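Local coordinates for DNMT2 (Spodoptera frugiperda, PDB 4H0N), which probably methylates a cytosine in the anticodon loop of tRNA(Asp), with S-adenosyl-L-methionine as methyl donor, and probably also cytosine in DNA, at residues 142-147 / 173-178; 146-151 / 161-166; 68-73 / 110-115. The protein carries 3 engineered substitutions. All coordinates share one frame; numbering follows the deposited sequence.

Interaction 1 of 3, residues 142-147 / 173-178; sequences IYQEFL and WPFKRR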
loop_
_atom_site.group_PDB
_atom_site.type_symbol
_atom_site.label_atom_id
_atom_site.label_comp_id
_atom_site.label_asym_id
_atom_site.label_seq_id
_atom_site.Cartn_x
_atom_site.Cartn_y
_atom_site.Cartn_z
ATOM N N ILE A 142 10.409 14.965 -16.511
ATOM C CA ILE A 142 9.158 14.712 -17.216
ATOM C C ILE A 142 8.422 13.623 -16.450
ATOM O O ILE A 142 9.048 12.822 -15.753
ATOM C CB ILE A 142 9.385 14.265 -18.651
ATOM C CG1 ILE A 142 10.414 13.131 -18.719
ATOM C CG2 ILE A 142 9.846 15.443 -19.495
ATOM C CD1 ILE A 142 10.627 12.616 -20.132
ATOM N N TYR A 143 7.099 13.582 -16.562
ATOM C CA TYR A 143 6.313 12.741 -15.663
ATOM C C TYR A 143 4.982 12.258 -16.227
ATOM O O TYR A 143 4.465 12.790 -17.206
ATOM C CB TYR A 143 6.039 13.514 -14.377
ATOM C CG TYR A 143 5.229 14.767 -14.609
ATOM C CD1 TYR A 143 3.849 14.757 -14.473
ATOM C CD2 TYR A 143 5.842 15.959 -14.984
ATOM C CE1 TYR A 143 3.102 15.898 -14.691
ATOM C CE2 TYR A 143 5.102 17.107 -15.202
ATOM C CZ TYR A 143 3.733 17.069 -15.054
ATOM O OH TYR A 143 2.985 18.200 -15.270
ATOM N N GLN A 144 4.434 11.242 -15.578
ATOM C CA GLN A 144 3.055 10.856 -15.782
ATOM C C GLN A 144 2.393 10.581 -14.429
ATOM O O GLN A 144 2.962 9.889 -13.580
ATOM C CB GLN A 144 2.972 9.618 -16.665
ATOM C CG GLN A 144 1.555 9.161 -16.918
ATOM C CD GLN A 144 0.751 10.176 -17.705
ATOM O OE1 GLN A 144 0.907 10.299 -18.922
ATOM N NE2 GLN A 144 -0.120 10.907 -17.017
ATOM N N GLU A 145 1.204 11.142 -14.224
ATOM C CA GLU A 145 0.410 10.840 -13.039
ATOM C C GLU A 145 -0.609 9.744 -13.328
ATOM O O GLU A 145 -1.196 9.698 -14.406
ATOM C CB GLU A 145 -0.318 12.087 -12.547
ATOM C CG GLU A 145 0.594 13.215 -12.130
ATOM C CD GLU A 145 -0.166 14.369 -11.512
ATOM O OE1 GLU A 145 -1.088 14.897 -12.171
ATOM O OE2 GLU A 145 0.153 14.742 -10.363
ATOM N N PHE A 146 -0.824 8.862 -12.357
ATOM C CA PHE A 146 -1.807 7.796 -12.502
ATOM C C PHE A 146 -2.787 7.788 -11.336
ATOM O O PHE A 146 -2.492 8.291 -10.255
ATOM C CB PHE A 146 -1.128 6.427 -12.544
ATOM C CG PHE A 146 -0.135 6.255 -13.660
ATOM C CD1 PHE A 146 1.183 6.646 -13.497
ATOM C CD2 PHE A 146 -0.506 5.656 -14.853
ATOM C CE1 PHE A 146 2.101 6.465 -14.511
ATOM C CE2 PHE A 146 0.406 5.473 -15.869
ATOM C CZ PHE A 146 1.709 5.874 -15.697
ATOM N N LEU A 147 -3.957 7.209 -11.573
ATOM C CA LEU A 147 -4.871 6.828 -10.506
ATOM C C LEU A 147 -5.276 5.378 -10.757
ATOM O O LEU A 147 -6.208 5.095 -11.516
ATOM C CB LEU A 147 -6.097 7.743 -10.461
ATOM C CG LEU A 147 -5.959 9.055 -9.683
ATOM C CD1 LEU A 147 -7.209 9.910 -9.835
ATOM C CD2 LEU A 147 -5.666 8.796 -8.205
ATOM N N TRP A 173 12.670 8.588 -23.377
ATOM C CA TRP A 173 11.504 7.905 -22.829
ATOM C C TRP A 173 10.447 7.637 -23.897
ATOM O O TRP A 173 9.717 8.547 -24.295
ATOM C CB TRP A 173 10.890 8.731 -21.706
ATOM C CG TRP A 173 10.054 7.924 -20.756
ATOM C CD1 TRP A 173 10.069 6.566 -20.597
ATOM C CD2 TRP A 173 9.078 8.425 -19.829
ATOM N NE1 TRP A 173 9.164 6.195 -19.628
ATOM C CE2 TRP A 173 8.548 7.316 -19.143
ATOM C CE3 TRP A 173 8.606 9.705 -19.518
ATOM C CZ2 TRP A 173 7.567 7.449 -18.165
ATOM C CZ3 TRP A 173 7.634 9.834 -18.544
ATOM C CH2 TRP A 173 7.124 8.714 -17.880
ATOM N N PRO A 174 10.356 6.379 -24.353
ATOM C CA PRO A 174 9.421 5.933 -25.390
ATOM C C PRO A 174 7.965 6.115 -24.981
ATOM O O PRO A 174 7.095 6.206 -25.841
ATOM C CB PRO A 174 9.729 4.438 -25.521
ATOM C CG PRO A 174 11.105 4.278 -24.971
ATOM C CD PRO A 174 11.210 5.280 -23.876
ATOM N N PHE A 175 7.706 6.170 -23.680
ATOM C CA PHE A 175 6.337 6.252 -23.181
ATOM C C PHE A 175 5.602 7.512 -23.630
ATOM O O PHE A 175 6.069 8.620 -23.391
ATOM C CB PHE A 175 6.311 6.166 -21.655
ATOM C CG PHE A 175 4.927 6.136 -21.088
ATOM C CD1 PHE A 175 4.143 5.005 -21.218
ATOM C CD2 PHE A 175 4.399 7.242 -20.448
ATOM C CE1 PHE A 175 2.866 4.971 -20.710
ATOM C CE2 PHE A 175 3.116 7.212 -19.938
ATOM C CZ PHE A 175 2.350 6.076 -20.068
ATOM N N LYS A 176 4.447 7.342 -24.270
ATOM C CA LYS A 176 3.646 8.487 -24.700
ATOM C C LYS A 176 2.850 9.120 -23.550
ATOM O O LYS A 176 1.654 8.867 -23.393
ATOM C CB LYS A 176 2.696 8.097 -25.830
ATOM C CG LYS A 176 2.119 9.299 -26.559
ATOM C CD LYS A 176 1.050 8.891 -27.566
ATOM C CE LYS A 176 0.883 9.950 -28.651
ATOM N NZ LYS A 176 0.864 11.323 -28.075
ATOM N N ARG A 177 3.518 9.953 -22.761
ATOM C CA ARG A 177 2.883 10.586 -21.612
ATOM C C ARG A 177 1.910 11.702 -22.004
ATOM O O ARG A 177 1.851 12.113 -23.165
ATOM C CB ARG A 177 3.942 11.088 -20.624
ATOM C CG ARG A 177 5.069 11.912 -21.241
ATOM C CD ARG A 177 4.711 13.380 -21.258
ATOM N NE ARG A 177 4.230 13.812 -19.949
ATOM C CZ ARG A 177 3.456 14.874 -19.740
ATOM N NH1 ARG A 177 3.076 15.630 -20.761
ATOM N NH2 ARG A 177 3.070 15.181 -18.505
ATOM N N ARG A 178 1.148 12.175 -21.022
ATOM C CA ARG A 178 0.123 13.188 -21.239
ATOM C C ARG A 178 -0.221 13.851 -19.909
ATOM O O ARG A 178 -0.058 13.244 -18.844
ATOM C CB ARG A 178 -1.118 12.537 -21.847
ATOM C CG ARG A 178 -1.594 11.340 -21.059
ATOM C CD ARG A 178 -2.591 10.503 -21.842
ATOM N NE ARG A 178 -3.359 9.633 -20.956
ATOM C CZ ARG A 178 -4.417 10.044 -20.260
ATOM N NH1 ARG A 178 -4.828 11.303 -20.365
ATOM N NH2 ARG A 178 -5.068 9.206 -19.462
HETATM O O HOH W 1 0.656 13.376 -16.092
#
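Q144 starts with CG anti to the backbone N (chi1 -180°) and then bends at chi2, which swings its amide toward the loop 173-178. R177 has CG tucked between N and C (chi1 49°), and further bends at chi2 and chi3 fold its guanidinium back onto the strand. There it takes Y143 O side-on: NE donates at 2.9 Å and NH2 at 3.1 Å to that one oxygen, which lies in the guanidinium plane. NH2 also hangs over one face of the Y143 ring, though the cation-pi attraction is at most weak. The Q144 amide meets the backbone of R178: OE1 accepts from R178 N at 2.8 Å on a lone pair, while NE2 donates to E145 O at 3.1 Å and only weakly to R178 O. A water takes the N-H of E145 and donates to R178 O. I142 CD1 meets the edge of the W173 indole at CE3, 3.6 Å away, and W173 NE1 is hydrogen-bonded to I330 O. R177 also forms a salt bridge with D179. An irregular loop thus satisfies polar backbone atoms along the outer edge of strand 141-148, through side chains and a water.

Interaction 2 of 3, residues 146-151 / 161-166; sequences FLLCPS and RYYCTA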
loop_
_atom_site.group_PDB
_atom_site.type_symbol
_atom_site.label_atom_id
_atom_site.label_comp_id
_atom_site.label_asym_id
_atom_site.label_seq_id
_atom_site.Cartn_x
_atom_site.Cartn_y
_atom_site.Cartn_z
ATOM N N PHE A 146 -0.824 8.862 -12.357
ATOM C CA PHE A 146 -1.807 7.796 -12.502
ATOM C C PHE A 146 -2.787 7.788 -11.336
ATOM O O PHE A 146 -2.492 8.291 -10.255
ATOM C CB PHE A 146 -1.128 6.427 -12.544
ATOM C CG PHE A 146 -0.135 6.255 -13.660
ATOM C CD1 PHE A 146 1.183 6.646 -13.497
ATOM C CD2 PHE A 146 -0.506 5.656 -14.853
ATOM C CE1 PHE A 146 2.101 6.465 -14.511
ATOM C CE2 PHE A 146 0.406 5.473 -15.869
ATOM C CZ PHE A 146 1.709 5.874 -15.697
ATOM N N LEU A 147 -3.957 7.209 -11.573
ATOM C CA LEU A 147 -4.871 6.828 -10.506
ATOM C C LEU A 147 -5.276 5.378 -10.757
ATOM O O LEU A 147 -6.208 5.095 -11.516
ATOM C CB LEU A 147 -6.097 7.743 -10.461
ATOM C CG LEU A 147 -5.959 9.055 -9.683
ATOM C CD1 LEU A 147 -7.209 9.910 -9.835
ATOM C CD2 LEU A 147 -5.666 8.796 -8.205
ATOM N N LEU A 148 -4.553 4.464 -10.121
ATOM C CA LEU A 148 -4.700 3.047 -10.391
ATOM C C LEU A 148 -5.267 2.265 -9.229
ATOM O O LEU A 148 -5.002 2.550 -8.057
ATOM C CB LEU A 148 -3.361 2.441 -10.770
ATOM C CG LEU A 148 -2.749 3.011 -12.038
ATOM C CD1 LEU A 148 -1.433 2.323 -12.316
ATOM C CD2 LEU A 148 -3.706 2.838 -13.204
ATOM N N CYS A 149 -6.052 1.261 -9.590
ATOM C CA CYS A 149 -6.573 0.283 -8.666
ATOM C C CYS A 149 -6.008 -1.049 -9.137
ATOM O O CYS A 149 -5.844 -1.255 -10.339
ATOM C CB CYS A 149 -8.092 0.276 -8.754
ATOM S SG CYS A 149 -8.890 -0.648 -7.466
ATOM N N PRO A 150 -5.677 -1.947 -8.198
ATOM C CA PRO A 150 -5.173 -3.276 -8.559
ATOM C C PRO A 150 -6.203 -4.108 -9.328
ATOM O O PRO A 150 -5.839 -5.089 -9.967
ATOM C CB PRO A 150 -4.903 -3.926 -7.197
ATOM C CG PRO A 150 -4.706 -2.810 -6.271
ATOM C CD PRO A 150 -5.606 -1.711 -6.748
ATOM N N SER A 151 -7.474 -3.726 -9.256
ATOM C CA SER A 151 -8.527 -4.469 -9.939
ATOM C C SER A 151 -8.429 -4.344 -11.453
ATOM O O SER A 151 -9.034 -5.129 -12.180
ATOM C CB SER A 151 -9.909 -4.031 -9.453
ATOM O OG SER A 151 -10.046 -2.621 -9.485
ATOM N N ARG A 161 -5.099 4.407 -5.636
ATOM C CA ARG A 161 -3.956 5.195 -5.199
ATOM C C ARG A 161 -3.465 6.128 -6.304
ATOM O O ARG A 161 -3.659 5.870 -7.496
ATOM C CB ARG A 161 -2.811 4.276 -4.784
ATOM C CG ARG A 161 -3.090 3.434 -3.562
ATOM C CD ARG A 161 -3.338 4.324 -2.371
ATOM N NE ARG A 161 -3.090 3.642 -1.105
ATOM C CZ ARG A 161 -4.023 3.013 -0.397
ATOM N NH1 ARG A 161 -5.274 2.966 -0.835
ATOM N NH2 ARG A 161 -3.704 2.427 0.750
ATOM N N TYR A 162 -2.822 7.213 -5.892
ATOM C CA TYR A 162 -2.178 8.136 -6.811
ATOM C C TYR A 162 -0.762 7.659 -7.079
ATOM O O TYR A 162 -0.078 7.192 -6.169
ATOM C CB TYR A 162 -2.141 9.537 -6.200
ATOM C CG TYR A 162 -1.238 10.510 -6.921
ATOM C CD1 TYR A 162 -1.728 11.322 -7.937
ATOM C CD2 TYR A 162 0.107 10.625 -6.581
ATOM C CE1 TYR A 162 -0.902 12.219 -8.594
ATOM C CE2 TYR A 162 0.936 11.510 -7.232
ATOM C CZ TYR A 162 0.430 12.307 -8.234
ATOM O OH TYR A 162 1.265 13.189 -8.878
ATOM N N TYR A 163 -0.317 7.792 -8.325
ATOM C CA TYR A 163 1.067 7.486 -8.670
ATOM C C TYR A 163 1.662 8.538 -9.584
ATOM O O TYR A 163 0.973 9.117 -10.422
ATOM C CB TYR A 163 1.183 6.128 -9.350
ATOM C CG TYR A 163 0.763 4.974 -8.482
ATOM C CD1 TYR A 163 1.666 4.368 -7.618
ATOM C CD2 TYR A 163 -0.539 4.484 -8.526
ATOM C CE1 TYR A 163 1.285 3.301 -6.826
ATOM C CE2 TYR A 163 -0.929 3.423 -7.733
ATOM C CZ TYR A 163 -0.012 2.835 -6.889
ATOM O OH TYR A 163 -0.390 1.777 -6.100
ATOM N N CYS A 164 2.957 8.771 -9.418
ATOM C CA CYS A 164 3.690 9.643 -10.313
ATOM C C CYS A 164 5.011 8.991 -10.703
ATOM O O CYS A 164 5.836 8.678 -9.844
ATOM C CB CYS A 164 3.941 10.996 -9.647
ATOM S SG CYS A 164 4.840 12.159 -10.696
ATOM N N THR A 165 5.195 8.757 -11.997
ATOM C CA THR A 165 6.480 8.292 -12.505
ATOM C C THR A 165 7.216 9.480 -13.111
ATOM O O THR A 165 6.868 9.948 -14.192
ATOM C CB THR A 165 6.320 7.165 -13.544
ATOM O OG1 THR A 165 5.304 7.520 -14.488
ATOM C CG2 THR A 165 5.928 5.864 -12.863
ATOM N N ALA A 166 8.216 9.984 -12.393
ATOM C CA ALA A 166 8.953 11.170 -12.815
ATOM C C ALA A 166 10.342 10.778 -13.287
ATOM O O ALA A 166 10.967 9.876 -12.732
ATOM C CB ALA A 166 9.035 12.177 -11.689
#
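F146 continues the antiparallel pairing of strands 141-148 and 161-168, at the end of a seven-stranded sheet ordered 3-2-1-4-5-7-6 as in class I methyltransferases. It forms a hydrogen-bonded pair with Y163: F146 N donates to Y163 O at 2.7 Å, and Y163 N returns to F146 O at 3.0 Å from above the carbonyl plane. With CG anti to the carbonyl carbon (chi1 -59°), the phenyl ring leaves the sheet on the face shared with Y163 and L148, and its CE1 edge meets T165 OG1 in plane at 3.4 Å. L327 of helix 321-332 packs on the F146 ring. An alanine here would lose the ring's contacts with T165 and L327 and would probably loosen the seating of this helix on the sheet. L147 turns to the other face in a non-hydrogen-bonded pair with Y162; its CD2 lies 3.8 Å from Y162 CA, and its own CA approaches R161 O in a CA-H...O contact. The hydroxyl of Y162 is hydrogen-bonded to E145 OE2. L148 closes the register as a hydrogen-bonded pair with R161: L148 N reaches R161 O almost head-on, and R161 N donates to L148 O, both at 3.1 Å. L148 CB rests 4.0 Å from Y163 CE2, while V323 of helix 321-332 also touches this leucine. Four backbone bonds therefore set the register, and the apolar groups of F146, L148 and Y163 make that face a floor for the C-terminal helix.

Interaction 3 of 3, residues 68-73 / 110-115; sequences WNVDTI and DNVDYI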
loop_
_atom_site.group_PDB
_atom_site.type_symbol
_atom_site.label_atom_id
_atom_site.label_comp_id
_atom_site.label_asym_id
_atom_site.label_seq_id
_atom_site.Cartn_x
_atom_site.Cartn_y
_atom_site.Cartn_z
ATOM N N TRP A 68 25.942 8.081 -1.686
ATOM C CA TRP A 68 25.350 6.758 -1.856
ATOM C C TRP A 68 25.222 6.402 -3.325
ATOM O O TRP A 68 25.037 5.236 -3.673
ATOM C CB TRP A 68 23.972 6.704 -1.216
ATOM C CG TRP A 68 24.006 6.754 0.257
ATOM C CD1 TRP A 68 25.081 6.535 1.062
ATOM C CD2 TRP A 68 22.905 7.050 1.124
ATOM N NE1 TRP A 68 24.721 6.676 2.382
ATOM C CE2 TRP A 68 23.394 6.991 2.444
ATOM C CE3 TRP A 68 21.562 7.364 0.906
ATOM C CZ2 TRP A 68 22.574 7.233 3.545
ATOM C CZ3 TRP A 68 20.755 7.602 2.001
ATOM C CH2 TRP A 68 21.263 7.534 3.303
ATOM N N ASN A 69 25.304 7.426 -4.170
ATOM C CA ASN A 69 25.258 7.271 -5.617
ATOM C C ASN A 69 23.910 6.763 -6.124
ATOM O O ASN A 69 23.844 6.091 -7.152
ATOM C CB ASN A 69 26.401 6.369 -6.105
ATOM C CG ASN A 69 26.778 6.634 -7.549
ATOM O OD1 ASN A 69 26.828 7.782 -7.990
ATOM N ND2 ASN A 69 27.040 5.568 -8.297
ATOM N N VAL A 70 22.837 7.092 -5.408
ATOM C CA VAL A 70 21.497 6.723 -5.853
ATOM C C VAL A 70 21.127 7.479 -7.129
ATOM O O VAL A 70 21.542 8.624 -7.324
ATOM C CB VAL A 70 20.419 6.934 -4.746
ATOM C CG1 VAL A 70 21.063 6.981 -3.372
ATOM C CG2 VAL A 70 19.595 8.194 -4.996
ATOM N N ASP A 71 20.375 6.821 -8.006
ATOM C CA ASP A 71 19.902 7.439 -9.240
ATOM C C ASP A 71 18.393 7.315 -9.307
ATOM O O ASP A 71 17.747 7.891 -10.185
ATOM C CB ASP A 71 20.532 6.769 -10.467
ATOM C CG ASP A 71 20.109 5.312 -10.629
ATOM O OD1 ASP A 71 20.026 4.592 -9.615
ATOM O OD2 ASP A 71 19.862 4.882 -11.776
ATOM N N THR A 72 17.846 6.557 -8.359
ATOM C CA THR A 72 16.437 6.183 -8.357
ATOM C C THR A 72 15.844 6.293 -6.960
ATOM O O THR A 72 16.393 5.749 -6.004
ATOM C CB THR A 72 16.249 4.731 -8.858
ATOM O OG1 THR A 72 16.788 4.604 -10.181
ATOM C CG2 THR A 72 14.772 4.340 -8.861
ATOM N N ILE A 73 14.720 6.992 -6.847
ATOM C CA ILE A 73 14.025 7.117 -5.568
ATOM C C ILE A 73 12.640 6.457 -5.608
ATOM O O ILE A 73 11.832 6.738 -6.495
ATOM C CB ILE A 73 13.909 8.599 -5.127
ATOM C CG1 ILE A 73 15.296 9.179 -4.837
ATOM C CG2 ILE A 73 13.020 8.733 -3.901
ATOM C CD1 ILE A 73 15.285 10.649 -4.504
ATOM N N ASP A 110 21.313 15.962 -7.818
ATOM C CA ASP A 110 21.823 16.023 -9.190
ATOM C C ASP A 110 21.906 14.665 -9.893
ATOM O O ASP A 110 21.750 14.588 -11.112
ATOM C CB ASP A 110 23.205 16.693 -9.211
ATOM C CG ASP A 110 23.263 17.964 -8.369
ATOM O OD1 ASP A 110 24.212 18.104 -7.563
ATOM O OD2 ASP A 110 22.371 18.827 -8.521
ATOM N N ASN A 111 22.151 13.606 -9.123
ATOM C CA ASN A 111 22.307 12.257 -9.666
ATOM C C ASN A 111 20.976 11.534 -9.884
ATOM O O ASN A 111 20.876 10.664 -10.755
ATOM C CB ASN A 111 23.206 11.411 -8.756
ATOM C CG ASN A 111 23.792 10.188 -9.464
ATOM O OD1 ASN A 111 24.986 9.917 -9.354
ATOM N ND2 ASN A 111 22.955 9.448 -10.185
ATOM N N VAL A 112 19.968 11.873 -9.087
ATOM C CA VAL A 112 18.678 11.200 -9.169
ATOM C C VAL A 112 18.016 11.346 -10.541
ATOM O O VAL A 112 17.709 12.453 -10.981
ATOM C CB VAL A 112 17.724 11.687 -8.075
ATOM C CG1 VAL A 112 16.376 11.002 -8.211
ATOM C CG2 VAL A 112 18.324 11.415 -6.703
ATOM N N ASP A 113 17.801 10.210 -11.207
ATOM C CA ASP A 113 17.245 10.191 -12.561
ATOM C C ASP A 113 15.787 9.741 -12.611
ATOM O O ASP A 113 14.997 10.236 -13.416
ATOM C CB ASP A 113 18.082 9.286 -13.472
ATOM C CG ASP A 113 19.335 9.966 -13.983
ATOM O OD1 ASP A 113 19.300 11.193 -14.203
ATOM O OD2 ASP A 113 20.353 9.270 -14.174
ATOM N N TYR A 114 15.434 8.791 -11.760
ATOM C CA TYR A 114 14.099 8.232 -11.790
ATOM C C TYR A 114 13.434 8.335 -10.428
ATOM O O TYR A 114 14.023 7.982 -9.411
ATOM C CB TYR A 114 14.156 6.769 -12.222
ATOM C CG TYR A 114 15.009 6.514 -13.442
ATOM C CD1 TYR A 114 16.353 6.183 -13.314
ATOM C CD2 TYR A 114 14.469 6.582 -14.721
ATOM C CE1 TYR A 114 17.139 5.934 -14.426
ATOM C CE2 TYR A 114 15.247 6.335 -15.840
ATOM C CZ TYR A 114 16.581 6.013 -15.687
ATOM O OH TYR A 114 17.360 5.771 -16.800
ATOM N N ILE A 115 12.199 8.817 -10.412
ATOM C CA ILE A 115 11.437 8.903 -9.176
ATOM C C ILE A 115 10.102 8.215 -9.375
ATOM O O ILE A 115 9.430 8.443 -10.379
ATOM C CB ILE A 115 11.172 10.370 -8.781
ATOM C CG1 ILE A 115 12.485 11.108 -8.529
ATOM C CG2 ILE A 115 10.310 10.446 -7.545
ATOM C CD1 ILE A 115 12.301 12.581 -8.204
#
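This is a parallel strand pairing inside the main sheet, where strands 72-75 and 114-119 begin side by side. T72 pairs with Y114 and I73 with I115. D71 O, just ahead of the first strand, accepts two N-H groups: D113 N at 2.5 Å, from above the carbonyl plane, and Y114 N at 2.9 Å, in that plane. Two residues on, I73 N donates to Y114 O at 2.8 Å, nearly in line with the carbonyl bond. T72 and Y114 share one face, with T72 OG1 3.5 Å from Y114 CD1, and D71 OD2 stands in the plane of the tyrosine ring at its edge, 3.9 Å from CE1. The carboxylate is held by K5 N and H4 ND1, and F332 stacks on the Y114 ring. I73 and I115 turn to the other face; ahead of the strands, V112 CG2 touches both V70 CG2 and I73 CD1, at 3.9 Å and 3.8 Å. At N69 a Schellman motif ends helix 62-67 and releases the chain toward the strand. Two neighbouring parallel strands, with helix 99-105 in the connection between them, form a beta-alpha-beta crossover of the Rossmann-like class I methyltransferase fold.

In the fold
From the N terminus, interaction 3 comes first, closing the long connection between 68-73 and 110-115 and setting two parallel strands of the main sheet side by side. Interactions 1 and 2 follow, both starting from strand 141-148 and sharing F146 and L147. The shorter loop, closed by 161-166, lies within the longer one that 173-178 closes, so interaction 2 sits inside interaction 1. Strand 161-168 links the set: it runs antiparallel between 114-119 and 141-148, and the backbone N of A166 is probably hydrogen-bonded to I115 O of interaction 3. Together they carry the sheet from its parallel part to its outermost strand, part of whose outer edge is met by 173-178.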